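Long-range contacts in glucose dehydrogenase (Serratia sp. FS14, PDB 7CDY), which belongs to the glucose/sorbosone dehydrogenase family, has a beta-propeller fold and carries a bound calcium ion: residues 15-20 / 319-324; 57-62 / 121-126; 73-78 / 99-104; 134-139 / 162-167. All coordinates share one frame; numbering follows the deposited sequence.

Interaction 1. Residues 15-20 / 319-324; sequences WSLAFL and IREVRS
The indole of Trp15 and the guanidinium of Arg320 lie face to face but offset, their planes 20° apart. Over one face of the indole sits Arg320 CD, 3.9 Å from the centroid of the five-membered ring, a CH-pi contact. A water lies over that same face, displaced toward the rim. It donates to Trp15 O and Arg320 O and so joins the two backbones. In turn Trp15 NE1 covers a face of the guanidinium, 3.5 Å from Arg320 NH1. The outer end of Arg320 is paired with Asp335.

The second polar centre is the carboxylate of Glu321. Its CG is anti to the backbone N (chi1 175°). OE2 takes the N-H of Leu17 on its anti lone pair (N to OE2 3.0 Å, 161° at the hydrogen). On its syn side OE2 also meets Arg323 NH2 at 2.9 Å, in a salt bridge. Arg323 NE bonds weakly to Leu17 O, 3.3 Å away, and weakly to Glu321 OE2 as well. Leu17 CD1 packs on Arg323 CG at 3.7 Å.

The two strands run nearly parallel, which is consistent with inner strands of adjacent propeller blades. Across this seam, side chains and one water do the joining. Lys128 binds Glu321 OE1, while Glu64 binds both Ser16 OG and Arg323 NH2. These opposite charges probably offset one another in part, which would favour an ionised Glu321.

Interaction 2. Residues 57-62 / 121-126; sequences EGQGGL and VGNHFG
The side chains of Gln59 and Asn123 cross at about a right angle, with their amide planes 77° apart. Asn123 OD1 comes against the carbon part of the Gln59 amide, 3.1 Å from Gln59 CD. The angle is too poor for a hydrogen bond to Gln59 NE2. Beyond CG the Gln59 chain is extended (chi2 -177°), and its amide oxygen reaches the backbone of residues 121-126. There OE1 accepts the N-H of His124 at 2.8 Å in an almost straight bond, the donor tilted from the carbonyl plane. A water also donates to Gln59 OE1 and accepts from Phe125 N. Thus one amide oxygen serves two successive backbone N-H groups, the second through water. The same OE1 lies in the plane of the His124 ring, at its edge, 3.5 Å from CD2. On the same ring, ND1 is bonded to Glu143.

The backbone adds a short bond, from Gln59 N to Gly122 O at 2.7 Å. Next to it, Gly60 CA packs 3.5 Å from Phe125 CE2.

Residues 57-60 form a type II' beta turn, with Gly58 at the position of positive phi and Gly60 N bonded to Glu57 O. This turn docks on an irregular loop. Such loops join the strands of a beta-propeller; here the His124 side chain is about 13 Å from the calcium ion.

Interaction 3. Residues 73-78 / 99-104; sequences ASRRVY and LSDDDA
Arg75, just past helix 71-74, reaches with its side chain to the turn after strand 90-99, in a polar contact near the edge of the propeller. The segments adjoin two neighbouring strands of one antiparallel sheet. Arg75 leads into strand 76-84, and Leu99 ends the neighbouring strand 90-99. Leu99 N donates to Arg75 O at 2.8 Å. Arg75 NE returns a bond to Leu99 O, also 2.8 Å, coming from above the carbonyl plane. The chain is bent at chi3 (62°), which sets NE toward this oxygen.

Residues 100-103 form a type I beta turn, with Asp103 N bonded to Ser100 O. Arg75 NH2 meets that same Ser100 O at 3.0 Å, and the two donors approach from opposite faces of the carbonyl plane. Asp102 OD1 braces the turn by accepting from Ser100 OG and from Ala104 N, the latter an Asx turn.

Two acidic groups lie near the guanidinium. Asp103 OD1 lies at its edge, in plane, in a salt bridge 2.8 Å from Arg75 NH2, though the hydrogen bond is weak at 122°. Asp101 OD1 sits well out of the plane, 3.9 Å from Arg75 NE. That is a long pairing of charges only, and Arg98 is the stronger partner of Asp101. On the apolar side, Val77 CG2 touches Leu99 CB at 4.0 Å, and Phe71 packs on both residues.

Interaction 4. Residues 134-139 / 162-167; sequences QGYLFI and RLTAEG
Arg162 brings NH1 of its guanidinium over the centre of the Tyr136 ring, the group inclined to it by 44°. It is a cation-pi contact: CZ is 4.7 Å from the centroid. The aliphatic part of the same arginine covers a second ring. Its CG sits over a face of Phe138, 4.0 Å from the centroid and offset toward the rim, a CH-pi contact. CD comes to 3.5 Å from Phe138 CZ. The chain is straight up to CD (chi2 -178°) and bends at chi3. Its NH2 is held by Asp172 and Asn173.

Beneath these side chains the strands pair antiparallel. Leu137 and Leu163 form a hydrogen-bonded pair, with Leu137 N to Leu163 O at 2.8 Å and Leu163 N to Leu137 O at 2.9 Å. Phe138 and Arg162 form the adjacent non-hydrogen-bonded pair. On the face of the sheet that bears Leu137 and Leu163, Ile139 CD1 touches Leu163 CD1 at 3.7 Å.

The 137-140 and 160-163 strands are the middle two of a four-stranded propeller blade. The face with Leu137, Leu163 and Ile139 makes apolar contacts. The other buries a charged arginine, whose positive charge is probably eased by the aromatic ring and by Asp172.

Interaction 1 is the most buried and joins two strands that share no direct backbone bond, through largely buried charged side chains, an arginine stacked on an indole, and a water. Interaction 4 pairs two strands of one sheet and adds aromatic and apolar packing. Interaction 3 joins the ends of two adjacent strands; it is farthest from the chain centre and rests on a salt-bridge network near the surface. Interaction 2 joins two loops, mainly by hydrogen bonds. Trp15 of interaction 1 packs on Gly126 and Leu62 of interaction 2. Interactions 3 and 4 also meet: Arg76 forms a salt bridge with Glu166, and Tyr78 OH probably bonds to Ala165 O, linking two neighbouring sheets. Interactions 2, 3 and 4 are all nested within the loop closed by interaction 1.

Interaction 1. Residues 15-20 / 319-324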
loop_
_atom_site.group_PDB
_atom_site.type_symbol
_atom_site.label_atom_id
_atom_site.label_comp_id
_atom_site.label_asym_id
_atom_site.label_seq_id
_atom_site.Cartn_x
_atom_site.Cartn_y
_atom_site.Cartn_z
ATOM N N TRP A 15 5.435 4.604 -7.903
ATOM C CA TRP A 15 4.673 3.670 -7.080
ATOM C C TRP A 15 4.155 4.290 -5.797
ATOM O O TRP A 15 3.016 4.031 -5.416
ATOM C CB TRP A 15 5.527 2.433 -6.750
ATOM C CG TRP A 15 4.733 1.169 -6.489
ATOM C CD1 TRP A 15 4.339 0.249 -7.420
ATOM C CD2 TRP A 15 4.246 0.702 -5.226
ATOM N NE1 TRP A 15 3.640 -0.768 -6.812
ATOM C CE2 TRP A 15 3.580 -0.523 -5.463
ATOM C CE3 TRP A 15 4.333 1.181 -3.916
ATOM C CZ2 TRP A 15 2.989 -1.268 -4.431
ATOM C CZ3 TRP A 15 3.753 0.442 -2.898
ATOM C CH2 TRP A 15 3.087 -0.772 -3.161
ATOM N N SER A 16 4.953 5.118 -5.133
ATOM C CA SER A 16 4.595 5.660 -3.831
ATOM C C SER A 16 5.030 7.111 -3.763
ATOM O O SER A 16 6.028 7.504 -4.369
ATOM C CB SER A 16 5.335 4.879 -2.721
ATOM O OG SER A 16 5.052 5.332 -1.399
ATOM N N LEU A 17 4.281 7.906 -3.006
ATOM C CA LEU A 17 4.737 9.244 -2.661
ATOM C C LEU A 17 4.493 9.508 -1.189
ATOM O O LEU A 17 3.597 8.934 -0.570
ATOM C CB LEU A 17 4.102 10.340 -3.529
ATOM C CG LEU A 17 2.680 10.768 -3.195
ATOM C CD1 LEU A 17 2.635 11.938 -2.205
ATOM C CD2 LEU A 17 1.920 11.129 -4.468
ATOM N N ALA A 18 5.267 10.448 -0.655
ATOM C CA ALA A 18 5.122 10.845 0.735
ATOM C C ALA A 18 5.549 12.292 0.907
ATOM O O ALA A 18 6.592 12.706 0.400
ATOM C CB ALA A 18 5.977 9.972 1.648
ATOM N N PHE A 19 4.740 13.058 1.624
ATOM C CA PHE A 19 5.083 14.446 1.894
ATOM C C PHE A 19 6.122 14.552 3.002
ATOM O O PHE A 19 6.090 13.804 3.987
ATOM C CB PHE A 19 3.834 15.230 2.290
ATOM C CG PHE A 19 3.077 15.770 1.118
ATOM C CD1 PHE A 19 2.133 14.993 0.470
ATOM C CD2 PHE A 19 3.322 17.050 0.649
ATOM C CE1 PHE A 19 1.440 15.481 -0.616
ATOM C CE2 PHE A 19 2.628 17.545 -0.435
ATOM C CZ PHE A 19 1.689 16.760 -1.069
ATOM N N LEU A 20 7.054 15.483 2.821
ATOM C CA LEU A 20 7.966 15.927 3.853
ATOM C C LEU A 20 7.367 17.164 4.514
ATOM O O LEU A 20 6.429 17.769 3.977
ATOM C CB LEU A 20 9.317 16.264 3.223
ATOM C CG LEU A 20 10.038 15.090 2.552
ATOM C CD1 LEU A 20 11.433 15.524 2.143
ATOM C CD2 LEU A 20 10.108 13.876 3.474
ATOM N N ILE A 319 -4.397 4.864 -11.947
ATOM C CA ILE A 319 -4.105 5.571 -10.699
ATOM C C ILE A 319 -3.486 4.593 -9.703
ATOM O O ILE A 319 -4.150 3.663 -9.237
ATOM C CB ILE A 319 -5.338 6.281 -10.127
ATOM C CG1 ILE A 319 -5.939 7.255 -11.156
ATOM C CG2 ILE A 319 -4.972 7.018 -8.838
ATOM C CD1 ILE A 319 -4.934 8.215 -11.783
ATOM N N ARG A 320 -2.208 4.806 -9.393
ATOM C CA ARG A 320 -1.409 3.900 -8.580
ATOM C C ARG A 320 -1.328 4.318 -7.117
ATOM O O ARG A 320 -1.237 3.455 -6.227
ATOM C CB ARG A 320 0.008 3.847 -9.168
ATOM C CG ARG A 320 1.117 3.279 -8.276
ATOM C CD ARG A 320 1.014 1.773 -8.042
ATOM N NE ARG A 320 1.277 0.984 -9.241
ATOM C CZ ARG A 320 0.998 -0.313 -9.352
ATOM N NH1 ARG A 320 0.445 -0.970 -8.342
ATOM N NH2 ARG A 320 1.257 -0.952 -10.483
ATOM N N GLU A 321 -1.348 5.618 -6.842
ATOM C CA GLU A 321 -1.095 6.129 -5.500
ATOM C C GLU A 321 -2.026 7.298 -5.240
ATOM O O GLU A 321 -2.326 8.070 -6.159
ATOM C CB GLU A 321 0.363 6.620 -5.380
ATOM C CG GLU A 321 0.730 7.308 -4.041
ATOM C CD GLU A 321 0.808 6.329 -2.874
ATOM O OE1 GLU A 321 -0.164 5.580 -2.641
ATOM O OE2 GLU A 321 1.843 6.304 -2.170
ATOM N N VAL A 322 -2.507 7.403 -3.999
ATOM C CA VAL A 322 -3.357 8.504 -3.552
ATOM C C VAL A 322 -2.895 8.937 -2.170
ATOM O O VAL A 322 -2.827 8.111 -1.253
ATOM C CB VAL A 322 -4.825 8.051 -3.429
ATOM C CG1 VAL A 322 -5.710 9.250 -3.139
ATOM C CG2 VAL A 322 -5.303 7.315 -4.674
ATOM N N ARG A 323 -2.616 10.229 -1.999
ATOM C CA ARG A 323 -2.308 10.753 -0.671
ATOM C C ARG A 323 -3.063 12.053 -0.452
ATOM O O ARG A 323 -3.254 12.840 -1.383
ATOM C CB ARG A 323 -0.801 10.998 -0.456
ATOM C CG ARG A 323 0.079 9.770 -0.590
ATOM C CD ARG A 323 -0.014 8.799 0.607
ATOM N NE ARG A 323 0.724 7.577 0.287
ATOM C CZ ARG A 323 0.676 6.429 0.958
ATOM N NH1 ARG A 323 -0.077 6.302 2.045
ATOM N NH2 ARG A 323 1.396 5.402 0.512
ATOM N N SER A 324 -3.491 12.276 0.789
ATOM C CA SER A 324 -4.136 13.533 1.157
ATOM C C SER A 324 -3.053 14.502 1.611
ATOM O O SER A 324 -2.366 14.247 2.608
ATOM C CB SER A 324 -5.157 13.290 2.269
ATOM O OG SER A 324 -5.912 14.460 2.560
HETATM O O HOH W 1 0.946 2.361 -4.630
#

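Interaction 2. Residues 57-62 / 121-126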
loop_
_atom_site.group_PDB
_atom_site.type_symbol
_atom_site.label_atom_id
_atom_site.label_comp_id
_atom_site.label_asym_id
_atom_site.label_seq_id
_atom_site.Cartn_x
_atom_site.Cartn_y
_atom_site.Cartn_z
ATOM N N GLU A 57 11.360 -6.903 -11.357
ATOM C CA GLU A 57 10.723 -7.808 -12.338
ATOM C C GLU A 57 9.217 -7.857 -12.053
ATOM O O GLU A 57 8.830 -7.824 -10.907
ATOM C CB GLU A 57 11.249 -9.237 -12.198
ATOM C CG GLU A 57 12.729 -9.406 -12.505
ATOM C CD GLU A 57 13.131 -9.508 -13.970
ATOM O OE1 GLU A 57 12.493 -8.873 -14.770
ATOM O OE2 GLU A 57 14.075 -10.170 -14.254
ATOM N N GLY A 58 8.404 -7.901 -13.114
ATOM C CA GLY A 58 6.939 -7.967 -12.952
ATOM C C GLY A 58 6.382 -6.783 -12.171
ATOM O O GLY A 58 6.551 -5.676 -12.607
ATOM N N GLN A 59 5.671 -7.078 -11.084
ATOM C CA GLN A 59 5.086 -6.038 -10.196
ATOM C C GLN A 59 6.091 -5.644 -9.106
ATOM O O GLN A 59 5.734 -4.831 -8.284
ATOM C CB GLN A 59 3.827 -6.552 -9.472
ATOM C CG GLN A 59 2.891 -7.492 -10.237
ATOM C CD GLN A 59 1.629 -7.910 -9.495
ATOM O OE1 GLN A 59 1.629 -8.232 -8.316
ATOM N NE2 GLN A 59 0.518 -7.918 -10.210
ATOM N N GLY A 60 7.297 -6.215 -9.083
ATOM C CA GLY A 60 8.219 -5.892 -8.021
ATOM C C GLY A 60 9.173 -4.766 -8.363
ATOM O O GLY A 60 9.383 -4.406 -9.519
ATOM N N GLY A 61 9.775 -4.218 -7.318
ATOM C CA GLY A 61 10.833 -3.235 -7.451
ATOM C C GLY A 61 10.909 -2.410 -6.188
ATOM O O GLY A 61 10.733 -2.943 -5.085
ATOM N N LEU A 62 11.149 -1.111 -6.326
ATOM C CA LEU A 62 11.086 -0.217 -5.184
ATOM C C LEU A 62 9.636 0.204 -5.018
ATOM O O LEU A 62 9.013 0.675 -5.981
ATOM C CB LEU A 62 11.984 1.006 -5.395
ATOM C CG LEU A 62 12.014 2.006 -4.240
ATOM C CD1 LEU A 62 12.571 1.352 -2.980
ATOM C CD2 LEU A 62 12.864 3.210 -4.625
ATOM N N VAL A 121 7.940 -14.797 -8.050
ATOM C CA VAL A 121 8.700 -14.617 -9.281
ATOM C C VAL A 121 8.271 -13.351 -10.011
ATOM O O VAL A 121 8.492 -13.214 -11.221
ATOM C CB VAL A 121 8.669 -15.860 -10.192
ATOM C CG1 VAL A 121 9.242 -17.061 -9.456
ATOM C CG2 VAL A 121 7.252 -16.138 -10.663
ATOM N N GLY A 122 7.656 -12.416 -9.295
ATOM C CA GLY A 122 7.284 -11.145 -9.881
ATOM C C GLY A 122 5.944 -10.588 -9.443
ATOM O O GLY A 122 5.668 -9.408 -9.664
ATOM N N ASN A 123 5.105 -11.410 -8.817
ATOM C CA ASN A 123 3.756 -10.987 -8.465
ATOM C C ASN A 123 3.497 -11.011 -6.958
ATOM O O ASN A 123 4.111 -11.778 -6.208
ATOM C CB ASN A 123 2.698 -11.841 -9.191
ATOM C CG ASN A 123 2.659 -11.566 -10.683
ATOM O OD1 ASN A 123 2.247 -10.488 -11.117
ATOM N ND2 ASN A 123 3.104 -12.533 -11.475
ATOM N N HIS A 124 2.585 -10.135 -6.529
ATOM C CA HIS A 124 1.936 -10.180 -5.208
ATOM C C HIS A 124 2.919 -9.972 -4.054
ATOM O O HIS A 124 3.039 -10.789 -3.133
ATOM C CB HIS A 124 1.101 -11.446 -5.012
ATOM C CG HIS A 124 -0.062 -11.550 -5.948
ATOM N ND1 HIS A 124 -1.013 -12.537 -5.822
ATOM C CD2 HIS A 124 -0.445 -10.790 -7.002
ATOM C CE1 HIS A 124 -1.925 -12.398 -6.770
ATOM N NE2 HIS A 124 -1.604 -11.343 -7.499
ATOM N N PHE A 125 3.618 -8.838 -4.108
ATOM C CA PHE A 125 4.453 -8.405 -3.001
ATOM C C PHE A 125 3.666 -7.645 -1.945
ATOM O O PHE A 125 4.129 -7.532 -0.805
ATOM C CB PHE A 125 5.590 -7.528 -3.538
ATOM C CG PHE A 125 6.574 -8.282 -4.397
ATOM C CD1 PHE A 125 7.532 -9.092 -3.800
ATOM C CD2 PHE A 125 6.527 -8.222 -5.791
ATOM C CE1 PHE A 125 8.436 -9.809 -4.560
ATOM C CE2 PHE A 125 7.431 -8.955 -6.562
ATOM C CZ PHE A 125 8.389 -9.735 -5.946
ATOM N N GLY A 126 2.497 -7.115 -2.290
ATOM C CA GLY A 126 1.885 -6.126 -1.412
ATOM C C GLY A 126 2.786 -4.908 -1.355
ATOM O O GLY A 126 3.190 -4.356 -2.388
HETATM O O HOH W 2 2.717 -6.989 -6.064
#

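Interaction 3. Residues 73-78 / 99-104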
loop_
_atom_site.group_PDB
_atom_site.type_symbol
_atom_site.label_atom_id
_atom_site.label_comp_id
_atom_site.label_asym_id
_atom_site.label_seq_id
_atom_site.Cartn_x
_atom_site.Cartn_y
_atom_site.Cartn_z
ATOM N N ALA A 73 12.411 15.659 13.124
ATOM C CA ALA A 73 13.532 15.448 14.029
ATOM C C ALA A 73 14.540 14.426 13.498
ATOM O O ALA A 73 15.741 14.710 13.437
ATOM C CB ALA A 73 13.010 15.018 15.405
ATOM N N SER A 74 14.078 13.233 13.093
ATOM C CA SER A 74 14.982 12.113 12.827
ATOM C C SER A 74 15.430 12.014 11.373
ATOM O O SER A 74 16.446 11.366 11.096
ATOM C CB SER A 74 14.266 10.779 13.100
ATOM O OG SER A 74 13.128 10.664 12.226
ATOM N N ARG A 75 14.680 12.618 10.454
ATOM C CA ARG A 75 14.873 12.456 9.015
ATOM C C ARG A 75 14.847 10.992 8.580
ATOM O O ARG A 75 15.357 10.640 7.514
ATOM C CB ARG A 75 16.102 13.212 8.497
ATOM C CG ARG A 75 15.997 14.710 8.782
ATOM C CD ARG A 75 17.112 15.525 8.139
ATOM N NE ARG A 75 17.109 15.442 6.674
ATOM C CZ ARG A 75 16.307 16.128 5.868
ATOM N NH1 ARG A 75 15.389 16.959 6.350
ATOM N NH2 ARG A 75 16.431 15.965 4.555
ATOM N N ARG A 76 14.228 10.123 9.371
ATOM C CA ARG A 76 14.191 8.705 9.047
ATOM C C ARG A 76 13.155 8.424 7.959
ATOM O O ARG A 76 12.035 8.933 8.007
ATOM C CB ARG A 76 13.854 7.905 10.308
ATOM C CG ARG A 76 13.764 6.415 10.064
ATOM C CD ARG A 76 13.597 5.640 11.360
ATOM N NE ARG A 76 14.775 5.745 12.215
ATOM C CZ ARG A 76 14.891 5.136 13.387
ATOM N NH1 ARG A 76 13.892 4.390 13.844
ATOM N NH2 ARG A 76 16.002 5.291 14.091
ATOM N N VAL A 77 13.550 7.604 6.988
ATOM C CA VAL A 77 12.702 7.248 5.852
ATOM C C VAL A 77 12.673 5.729 5.744
ATOM O O VAL A 77 13.723 5.093 5.592
ATOM C CB VAL A 77 13.197 7.870 4.536
ATOM C CG1 VAL A 77 12.295 7.427 3.382
ATOM C CG2 VAL A 77 13.201 9.386 4.653
ATOM N N TYR A 78 11.470 5.154 5.824
ATOM C CA TYR A 78 11.260 3.728 5.593
ATOM C C TYR A 78 10.979 3.470 4.116
ATOM O O TYR A 78 10.343 4.290 3.433
ATOM C CB TYR A 78 10.066 3.225 6.417
ATOM C CG TYR A 78 10.292 3.252 7.916
ATOM C CD1 TYR A 78 10.229 4.449 8.619
ATOM C CD2 TYR A 78 10.565 2.082 8.622
ATOM C CE1 TYR A 78 10.456 4.486 9.997
ATOM C CE2 TYR A 78 10.786 2.109 10.003
ATOM C CZ TYR A 78 10.718 3.313 10.671
ATOM O OH TYR A 78 10.940 3.359 12.038
ATOM N N LEU A 99 17.470 10.328 5.633
ATOM C CA LEU A 99 17.684 11.227 4.507
ATOM C C LEU A 99 18.652 12.326 4.934
ATOM O O LEU A 99 18.408 13.032 5.918
ATOM C CB LEU A 99 16.361 11.822 4.027
ATOM C CG LEU A 99 16.445 12.686 2.759
ATOM C CD1 LEU A 99 16.982 11.868 1.599
ATOM C CD2 LEU A 99 15.093 13.282 2.412
ATOM N N SER A 100 19.750 12.469 4.199
ATOM C CA SER A 100 20.766 13.440 4.590
ATOM C C SER A 100 20.181 14.850 4.592
ATOM O O SER A 100 19.199 15.147 3.915
ATOM C CB SER A 100 21.980 13.364 3.648
ATOM O OG SER A 100 21.593 13.666 2.303
ATOM N N ASP A 101 20.829 15.740 5.352
ATOM C CA ASP A 101 20.329 17.104 5.502
ATOM C C ASP A 101 20.186 17.815 4.162
ATOM O O ASP A 101 19.286 18.647 4.000
ATOM C CB ASP A 101 21.270 17.924 6.398
ATOM C CG ASP A 101 21.339 17.413 7.826
ATOM O OD1 ASP A 101 20.514 16.573 8.220
ATOM O OD2 ASP A 101 22.233 17.872 8.567
ATOM N N ASP A 102 21.063 17.514 3.207
ATOM C CA ASP A 102 21.018 18.143 1.893
ATOM C C ASP A 102 20.135 17.415 0.880
ATOM O O ASP A 102 20.103 17.814 -0.289
ATOM C CB ASP A 102 22.437 18.346 1.341
ATOM C CG ASP A 102 23.164 17.044 1.063
ATOM O OD1 ASP A 102 22.564 15.954 1.221
ATOM O OD2 ASP A 102 24.354 17.103 0.683
ATOM N N ASP A 103 19.422 16.364 1.293
ATOM C CA ASP A 103 18.519 15.564 0.464
ATOM C C ASP A 103 19.228 14.691 -0.569
ATOM O O ASP A 103 18.552 14.095 -1.419
ATOM C CB ASP A 103 17.426 16.395 -0.228
ATOM C CG ASP A 103 16.641 17.261 0.738
ATOM O OD1 ASP A 103 16.330 16.775 1.839
ATOM O OD2 ASP A 103 16.310 18.422 0.387
ATOM N N ALA A 104 20.561 14.589 -0.534
ATOM C CA ALA A 104 21.270 13.888 -1.600
ATOM C C ALA A 104 21.347 12.383 -1.390
ATOM O O ALA A 104 21.507 11.641 -2.368
ATOM C CB ALA A 104 22.682 14.454 -1.747
#

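Interaction 4. Residues 134-139 / 162-167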
loop_
_atom_site.group_PDB
_atom_site.type_symbol
_atom_site.label_atom_id
_atom_site.label_comp_id
_atom_site.label_asym_id
_atom_site.label_seq_id
_atom_site.Cartn_x
_atom_site.Cartn_y
_atom_site.Cartn_z
ATOM N N GLN A 134 0.049 5.194 17.705
ATOM C CA GLN A 134 1.109 4.957 18.680
ATOM C C GLN A 134 2.472 4.756 18.036
ATOM O O GLN A 134 3.438 4.435 18.736
ATOM C CB GLN A 134 0.773 3.750 19.560
ATOM C CG GLN A 134 -0.069 4.087 20.779
ATOM C CD GLN A 134 -1.510 4.370 20.424
ATOM O OE1 GLN A 134 -2.025 5.457 20.684
ATOM N NE2 GLN A 134 -2.171 3.389 19.820
ATOM N N GLY A 135 2.574 4.923 16.724
ATOM C CA GLY A 135 3.848 4.756 16.071
ATOM C C GLY A 135 4.230 3.331 15.747
ATOM O O GLY A 135 5.394 3.085 15.418
ATOM N N TYR A 136 3.297 2.382 15.824
ATOM C CA TYR A 136 3.580 1.037 15.339
ATOM C C TYR A 136 3.474 1.001 13.818
ATOM O O TYR A 136 2.666 1.716 13.209
ATOM C CB TYR A 136 2.626 0.012 15.948
ATOM C CG TYR A 136 2.840 -0.163 17.440
ATOM C CD1 TYR A 136 3.814 -1.026 17.926
ATOM C CD2 TYR A 136 2.083 0.563 18.352
ATOM C CE1 TYR A 136 4.018 -1.177 19.294
ATOM C CE2 TYR A 136 2.277 0.424 19.721
ATOM C CZ TYR A 136 3.240 -0.453 20.176
ATOM O OH TYR A 136 3.450 -0.596 21.535
ATOM N N LEU A 137 4.309 0.170 13.210
ATOM C CA LEU A 137 4.408 0.079 11.759
ATOM C C LEU A 137 3.595 -1.108 11.261
ATOM O O LEU A 137 3.862 -2.250 11.647
ATOM C CB LEU A 137 5.872 -0.086 11.362
ATOM C CG LEU A 137 6.127 -0.232 9.860
ATOM C CD1 LEU A 137 5.595 0.968 9.066
ATOM C CD2 LEU A 137 7.621 -0.442 9.608
ATOM N N PHE A 138 2.615 -0.838 10.399
ATOM C CA PHE A 138 1.863 -1.875 9.702
ATOM C C PHE A 138 2.417 -2.098 8.297
ATOM O O PHE A 138 2.726 -1.142 7.575
ATOM C CB PHE A 138 0.380 -1.519 9.633
ATOM C CG PHE A 138 -0.355 -1.746 10.923
ATOM C CD1 PHE A 138 -0.208 -0.871 11.984
ATOM C CD2 PHE A 138 -1.202 -2.836 11.066
ATOM C CE1 PHE A 138 -0.885 -1.093 13.179
ATOM C CE2 PHE A 138 -1.889 -3.050 12.246
ATOM C CZ PHE A 138 -1.723 -2.183 13.296
ATOM N N ILE A 139 2.556 -3.366 7.924
ATOM C CA ILE A 139 3.140 -3.768 6.649
ATOM C C ILE A 139 2.179 -4.748 5.987
ATOM O O ILE A 139 1.878 -5.804 6.554
ATOM C CB ILE A 139 4.505 -4.446 6.857
ATOM C CG1 ILE A 139 5.458 -3.547 7.657
ATOM C CG2 ILE A 139 5.098 -4.851 5.530
ATOM C CD1 ILE A 139 6.664 -4.294 8.198
ATOM N N ARG A 162 2.379 -6.247 12.053
ATOM C CA ARG A 162 2.555 -5.078 12.916
ATOM C C ARG A 162 3.853 -5.223 13.691
ATOM O O ARG A 162 4.050 -6.226 14.393
ATOM C CB ARG A 162 1.405 -4.899 13.905
ATOM C CG ARG A 162 1.550 -3.615 14.725
ATOM C CD ARG A 162 0.444 -3.422 15.757
ATOM N NE ARG A 162 0.520 -4.410 16.825
ATOM C CZ ARG A 162 0.492 -4.138 18.129
ATOM N NH1 ARG A 162 0.410 -2.890 18.568
ATOM N NH2 ARG A 162 0.547 -5.139 18.990
ATOM N N LEU A 163 4.726 -4.217 13.585
ATOM C CA LEU A 163 6.027 -4.188 14.247
ATOM C C LEU A 163 6.212 -2.868 14.983
ATOM O O LEU A 163 5.485 -1.899 14.766
ATOM C CB LEU A 163 7.172 -4.359 13.244
ATOM C CG LEU A 163 7.124 -5.613 12.370
ATOM C CD1 LEU A 163 8.217 -5.563 11.317
ATOM C CD2 LEU A 163 7.241 -6.869 13.223
ATOM N N THR A 164 7.222 -2.836 15.854
ATOM C CA THR A 164 7.657 -1.560 16.408
ATOM C C THR A 164 8.401 -0.755 15.346
ATOM O O THR A 164 8.712 -1.242 14.255
ATOM C CB THR A 164 8.600 -1.760 17.602
ATOM O OG1 THR A 164 9.867 -2.239 17.134
ATOM C CG2 THR A 164 8.003 -2.742 18.635
ATOM N N ALA A 165 8.729 0.489 15.710
ATOM C CA ALA A 165 9.509 1.366 14.840
ATOM C C ALA A 165 10.847 0.760 14.436
ATOM O O ALA A 165 11.411 1.153 13.404
ATOM C CB ALA A 165 9.750 2.702 15.551
ATOM N N GLU A 166 11.387 -0.156 15.232
ATOM C CA GLU A 166 12.661 -0.793 14.941
ATOM C C GLU A 166 12.505 -2.176 14.333
ATOM O O GLU A 166 13.505 -2.871 14.135
ATOM C CB GLU A 166 13.516 -0.877 16.216
ATOM C CG GLU A 166 13.871 0.481 16.819
ATOM C CD GLU A 166 14.627 1.390 15.861
ATOM O OE1 GLU A 166 15.331 0.859 14.975
ATOM O OE2 GLU A 166 14.528 2.624 16.030
ATOM N N GLY A 167 11.280 -2.604 14.054
ATOM C CA GLY A 167 11.054 -3.919 13.492
ATOM C C GLY A 167 10.914 -5.035 14.501
ATOM O O GLY A 167 10.877 -6.201 14.100
#